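Local coordinates for class II aldolase/adducin domain protein (Pseudomonas syringae pv. phaseolicola 1448A, PDB 3OCR) that is of unproven function but belongs to the class II aldolase family and may bind actin filaments, at residues V89-T94 with I111-H116; Q205-E210 with A254-A259. All coordinates share one frame; numbering follows the deposited sequence.

Contact 1: V89-T94 with I111-H116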
loop_
_atom_site.group_PDB
_atom_site.type_symbol
_atom_site.label_atom_id
_atom_site.label_comp_id
_atom_site.label_asym_id
_atom_site.label_seq_id
_atom_site.Cartn_x
_atom_site.Cartn_y
_atom_site.Cartn_z
ATOM N N VAL A 89 34.610 11.717 0.503
ATOM C CA VAL A 89 35.108 12.048 1.838
ATOM C C VAL A 89 36.180 11.024 2.275
ATOM O O VAL A 89 36.259 9.926 1.709
ATOM C CB VAL A 89 33.966 12.103 2.890
ATOM C CG1 VAL A 89 32.925 13.180 2.522
ATOM C CG2 VAL A 89 33.295 10.748 3.062
ATOM N N ASP A 90 36.993 11.397 3.264
ATOM C CA ASP A 90 38.008 10.480 3.818
ATOM C C ASP A 90 37.347 9.678 4.935
ATOM O O ASP A 90 36.152 9.825 5.159
ATOM C CB ASP A 90 39.247 11.247 4.323
ATOM C CG ASP A 90 38.923 12.269 5.422
ATOM O OD1 ASP A 90 37.882 12.150 6.100
ATOM O OD2 ASP A 90 39.734 13.203 5.612
ATOM N N ILE A 91 38.106 8.845 5.634
ATOM C CA ILE A 91 37.547 8.026 6.709
ATOM C C ILE A 91 36.931 8.845 7.856
ATOM O O ILE A 91 36.041 8.364 8.555
ATOM C CB ILE A 91 38.558 6.962 7.221
ATOM C CG1 ILE A 91 37.844 5.807 7.940
ATOM C CG2 ILE A 91 39.664 7.600 8.091
ATOM C CD1 ILE A 91 36.763 5.083 7.088
ATOM N N ASP A 92 37.359 10.092 8.019
ATOM C CA ASP A 92 36.818 10.974 9.070
ATOM C C ASP A 92 35.559 11.722 8.671
ATOM O O ASP A 92 34.910 12.322 9.519
ATOM C CB ASP A 92 37.861 12.010 9.459
ATOM C CG ASP A 92 39.096 11.388 10.011
ATOM O OD1 ASP A 92 38.960 10.321 10.653
ATOM O OD2 ASP A 92 40.188 11.962 9.810
ATOM N N GLY A 93 35.235 11.709 7.384
ATOM C CA GLY A 93 34.128 12.489 6.864
ATOM C C GLY A 93 34.514 13.866 6.364
ATOM O O GLY A 93 33.639 14.686 6.069
ATOM N N THR A 94 35.818 14.128 6.269
ATOM C CA THR A 94 36.302 15.402 5.754
ATOM C C THR A 94 36.129 15.380 4.240
ATOM O O THR A 94 36.457 14.401 3.594
ATOM C CB THR A 94 37.796 15.631 6.117
ATOM O OG1 THR A 94 37.966 15.514 7.534
ATOM C CG2 THR A 94 38.300 17.018 5.656
ATOM N N ILE A 111 28.425 5.841 11.264
ATOM C CA ILE A 111 28.212 4.393 11.159
ATOM C C ILE A 111 28.950 3.785 9.959
ATOM O O ILE A 111 29.572 2.744 10.074
ATOM C CB ILE A 111 26.703 3.999 11.188
ATOM C CG1 ILE A 111 26.568 2.474 11.252
ATOM C CG2 ILE A 111 25.911 4.628 10.008
ATOM C CD1 ILE A 111 25.302 1.999 11.954
ATOM N N HIS A 112 28.899 4.471 8.823
ATOM C CA HIS A 112 29.601 4.053 7.630
ATOM C C HIS A 112 31.102 3.995 7.889
ATOM O O HIS A 112 31.744 2.984 7.597
ATOM C CB HIS A 112 29.221 4.968 6.459
ATOM C CG HIS A 112 27.761 4.889 6.122
ATOM N ND1 HIS A 112 27.248 3.942 5.260
ATOM C CD2 HIS A 112 26.696 5.583 6.599
ATOM C CE1 HIS A 112 25.935 4.077 5.196
ATOM N NE2 HIS A 112 25.573 5.065 5.997
ATOM N N SER A 113 31.634 5.069 8.471
ATOM C CA SER A 113 33.045 5.164 8.826
ATOM C C SER A 113 33.486 4.026 9.763
ATOM O O SER A 113 34.520 3.392 9.542
ATOM C CB SER A 113 33.304 6.509 9.510
ATOM O OG SER A 113 34.680 6.610 9.800
ATOM N N ALA A 114 32.707 3.776 10.809
ATOM C CA ALA A 114 33.052 2.707 11.764
ATOM C C ALA A 114 33.160 1.347 11.072
ATOM O O ALA A 114 34.120 0.592 11.306
ATOM C CB ALA A 114 32.026 2.641 12.907
ATOM N N ILE A 115 32.186 1.029 10.222
ATOM C CA ILE A 115 32.182 -0.265 9.530
ATOM C C ILE A 115 33.283 -0.372 8.464
ATOM O O ILE A 115 34.021 -1.353 8.459
ATOM C CB ILE A 115 30.784 -0.639 8.933
ATOM C CG1 ILE A 115 29.674 -0.581 9.998
ATOM C CG2 ILE A 115 30.826 -2.027 8.286
ATOM C CD1 ILE A 115 29.928 -1.445 11.277
ATOM N N HIS A 116 33.394 0.629 7.580
ATOM C CA HIS A 116 34.454 0.652 6.565
ATOM C C HIS A 116 35.877 0.510 7.135
ATOM O O HIS A 116 36.756 -0.139 6.543
ATOM C CB HIS A 116 34.367 1.922 5.692
ATOM C CG HIS A 116 33.329 1.847 4.609
ATOM N ND1 HIS A 116 33.372 0.909 3.597
ATOM C CD2 HIS A 116 32.236 2.609 4.366
ATOM C CE1 HIS A 116 32.341 1.088 2.789
ATOM N NE2 HIS A 116 31.630 2.105 3.242
#
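Ser-113, on the helix 110-118, reaches out with its hydroxyl to the backbone carbonyl of Ile-91 at the bend of a tight turn. The bond from Ser-113 OG to Ile-91 O is short, 2.5 Å, and it enters in the carbonyl plane at a C=O...donor angle of 159°, almost end-on to the oxygen. OG can reach it because it stands anti to the backbone N (chi1 -178°), carried out from the helix wall. The Ile-91 side chain lies alongside: its CD1 methyl comes 3.7 Å from both Ser-113 OG and Ser-113 O, and the same methyl also lies 4.2 Å from His-116 CB, about one helical turn further on. Ile-91 thus brings a polar carbonyl and an aliphatic tip to the same patch of helix. Behind this first shell, a type I turn from Asp-90 to Gly-93 presents the carbonyl, closed by Gly-93 N to Asp-90 O at 3.1 Å. Asp-90 OD1 accepts Thr-94 N at 2.9 Å, from above the carboxylate plane, and, weakly, Asp-92 N, which probably helps hold the turn. The turn links strands 87-90 and 95-97 at one margin of the sheet, where Val-89 pairs through its backbone with Phe-69. His-116 NE2 bonds to Ser-59 OG and its ring meets Phe-69, while Ile-115 packs on Val-125 of strand 124-128 and on Leu-175 and Leu-179 of helix 169-179.

Contact 2: Q205-E210 with A254-A259; sequences QLHALE and ARHWNA
His-207 of helix 199-219 and His-256 of helix 251-265 bridge the two helices, although their CA atoms, the closest across the segments, are still 9.9 Å apart. The His-207 side chain leaves its helix toward the partner, CG anti to the backbone N (chi1 -167°). Its CB already lies 3.9 Å from His-256 NE2, and CG comes to 3.8 Å of that nitrogen, in the plane of the His-256 ring and at its edge. ND1 makes the bond itself, 2.9 Å to His-256 NE2, with His-256 CE1 beside it at 3.4 Å. Further round the ring, CE1 draws back to 3.8 Å from His-256 NE2. The His-207 and His-256 rings meet edge to edge without stacking, planes at 75° and centroids 5.0 Å apart. The second subunit packs against this interhelical pair: its His-53 meets both rings, edge-to-face with His-207, and its Tyr-55 OH bonds to His-256 ND1, so both ring nitrogens of His-256 are engaged. Either imidazole could supply the proton between ND1 and NE2, but one nitrogen must accept it; the two rings are therefore unlikely to be cationic at once, and which nitrogen holds the proton on one ring probably depends on the other.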
loop_
_atom_site.group_PDB
_atom_site.type_symbol
_atom_site.label_atom_id
_atom_site.label_comp_id
_atom_site.label_asym_id
_atom_site.label_seq_id
_atom_site.Cartn_x
_atom_site.Cartn_y
_atom_site.Cartn_z
ATOM N N GLN A 205 21.647 -8.054 -1.195
ATOM C CA GLN A 205 21.329 -8.459 0.176
ATOM C C GLN A 205 20.239 -7.569 0.788
ATOM O O GLN A 205 19.357 -8.060 1.498
ATOM C CB GLN A 205 22.586 -8.401 1.040
ATOM C CG GLN A 205 23.733 -9.320 0.578
ATOM C CD GLN A 205 24.616 -9.692 1.741
ATOM O OE1 GLN A 205 24.461 -10.764 2.326
ATOM N NE2 GLN A 205 25.541 -8.810 2.093
ATOM N N LEU A 206 20.293 -6.259 0.516
ATOM C CA LEU A 206 19.312 -5.328 1.094
ATOM C C LEU A 206 17.902 -5.573 0.525
ATOM O O LEU A 206 16.919 -5.644 1.277
ATOM C CB LEU A 206 19.733 -3.865 0.898
ATOM C CG LEU A 206 18.737 -2.789 1.377
ATOM C CD1 LEU A 206 18.613 -2.802 2.891
ATOM C CD2 LEU A 206 19.160 -1.395 0.841
ATOM N N HIS A 207 17.817 -5.659 -0.796
ATOM C CA HIS A 207 16.597 -6.037 -1.514
ATOM C C HIS A 207 15.945 -7.300 -0.962
ATOM O O HIS A 207 14.728 -7.321 -0.746
ATOM C CB HIS A 207 16.895 -6.179 -3.010
ATOM C CG HIS A 207 15.677 -6.261 -3.885
ATOM N ND1 HIS A 207 15.762 -6.469 -5.245
ATOM C CD2 HIS A 207 14.355 -6.138 -3.611
ATOM C CE1 HIS A 207 14.549 -6.481 -5.771
ATOM N NE2 HIS A 207 13.677 -6.279 -4.801
ATOM N N ALA A 208 16.741 -8.342 -0.741
ATOM C CA ALA A 208 16.219 -9.590 -0.203
ATOM C C ALA A 208 15.771 -9.463 1.229
ATOM O O ALA A 208 14.753 -10.048 1.607
ATOM C CB ALA A 208 17.242 -10.722 -0.324
ATOM N N LEU A 209 16.526 -8.710 2.032
ATOM C CA LEU A 209 16.226 -8.568 3.447
ATOM C C LEU A 209 14.934 -7.760 3.623
ATOM O O LEU A 209 14.108 -8.085 4.474
ATOM C CB LEU A 209 17.383 -7.897 4.196
ATOM C CG LEU A 209 17.244 -7.827 5.729
ATOM C CD1 LEU A 209 17.042 -9.238 6.337
ATOM C CD2 LEU A 209 18.419 -7.060 6.391
ATOM N N GLU A 210 14.781 -6.717 2.813
ATOM C CA GLU A 210 13.640 -5.829 2.894
ATOM C C GLU A 210 12.379 -6.643 2.539
ATOM O O GLU A 210 11.342 -6.558 3.237
ATOM C CB GLU A 210 13.799 -4.681 1.868
ATOM C CG GLU A 210 12.520 -3.850 1.728
ATOM C CD GLU A 210 12.149 -3.113 3.008
ATOM O OE1 GLU A 210 13.078 -2.760 3.795
ATOM O OE2 GLU A 210 10.929 -2.887 3.217
ATOM N N ALA A 254 25.440 -10.183 -10.344
ATOM C CA ALA A 254 25.426 -9.393 -11.580
ATOM C C ALA A 254 24.066 -9.446 -12.272
ATOM O O ALA A 254 23.565 -8.436 -12.735
ATOM C CB ALA A 254 26.528 -9.876 -12.534
ATOM N N ARG A 255 23.455 -10.624 -12.311
ATOM C CA ARG A 255 22.161 -10.799 -12.975
ATOM C C ARG A 255 21.052 -9.976 -12.294
ATOM O O ARG A 255 20.269 -9.286 -12.957
ATOM C CB ARG A 255 21.801 -12.291 -13.005
ATOM C CG ARG A 255 20.547 -12.650 -13.768
ATOM C CD ARG A 255 20.285 -14.167 -13.762
ATOM N NE ARG A 255 21.411 -14.888 -14.340
ATOM C CZ ARG A 255 22.240 -15.661 -13.643
ATOM N NH1 ARG A 255 22.047 -15.866 -12.342
ATOM N NH2 ARG A 255 23.246 -16.259 -14.258
ATOM N N HIS A 256 20.981 -10.087 -10.966
ATOM C CA HIS A 256 20.026 -9.348 -10.146
ATOM C C HIS A 256 20.215 -7.849 -10.349
ATOM O O HIS A 256 19.249 -7.114 -10.502
ATOM C CB HIS A 256 20.256 -9.716 -8.671
ATOM C CG HIS A 256 19.269 -9.126 -7.719
ATOM N ND1 HIS A 256 18.321 -9.886 -7.066
ATOM C CD2 HIS A 256 19.125 -7.864 -7.248
ATOM C CE1 HIS A 256 17.611 -9.110 -6.265
ATOM N NE2 HIS A 256 18.085 -7.880 -6.348
ATOM N N TRP A 257 21.464 -7.407 -10.332
ATOM C CA TRP A 257 21.779 -5.995 -10.437
ATOM C C TRP A 257 21.430 -5.462 -11.832
ATOM O O TRP A 257 20.880 -4.360 -11.956
ATOM C CB TRP A 257 23.264 -5.758 -10.175
ATOM C CG TRP A 257 23.709 -4.343 -10.459
ATOM C CD1 TRP A 257 24.338 -3.867 -11.594
ATOM C CD2 TRP A 257 23.571 -3.224 -9.573
ATOM N NE1 TRP A 257 24.598 -2.518 -11.447
ATOM C CE2 TRP A 257 24.122 -2.099 -10.228
ATOM C CE3 TRP A 257 23.022 -3.067 -8.294
ATOM C CZ2 TRP A 257 24.154 -0.823 -9.634
ATOM C CZ3 TRP A 257 23.038 -1.803 -7.704
ATOM C CH2 TRP A 257 23.601 -0.697 -8.376
ATOM N N ASN A 258 21.763 -6.229 -12.865
ATOM C CA ASN A 258 21.561 -5.776 -14.265
ATOM C C ASN A 258 20.075 -5.550 -14.586
ATOM O O ASN A 258 19.730 -4.704 -15.421
ATOM C CB ASN A 258 22.131 -6.801 -15.253
ATOM C CG ASN A 258 23.647 -6.823 -15.285
ATOM O OD1 ASN A 258 24.311 -5.922 -14.782
ATOM N ND2 ASN A 258 24.202 -7.849 -15.912
ATOM N N ALA A 259 19.209 -6.334 -13.952
ATOM C CA ALA A 259 17.755 -6.178 -14.102
ATOM C C ALA A 259 17.273 -4.935 -13.356
ATOM O O ALA A 259 16.473 -4.173 -13.879
ATOM C CB ALA A 259 16.997 -7.430 -13.622
#

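Overall arrangement
Contact 1 is complete in the chain before the first segment of contact 2 begins. Their centres are 25 Å apart, on opposite sides of the chain's centre, and their nearest atoms stay about 10 Å from each other. Contact 1 lies at one end of the mixed sheet, on strand 87-90 and the turn after it, and joins helix 110-118; contact 2 joins helices 199-219 and 251-265, the first of which packs on strand 191-196. Strands 124-128 and 191-196, neighbours in the sheet, receive side chains from segments 111-116 and 205-210 respectively. Of these two contacts only contact 2 is also touched by another subunit of the four-chain assembly.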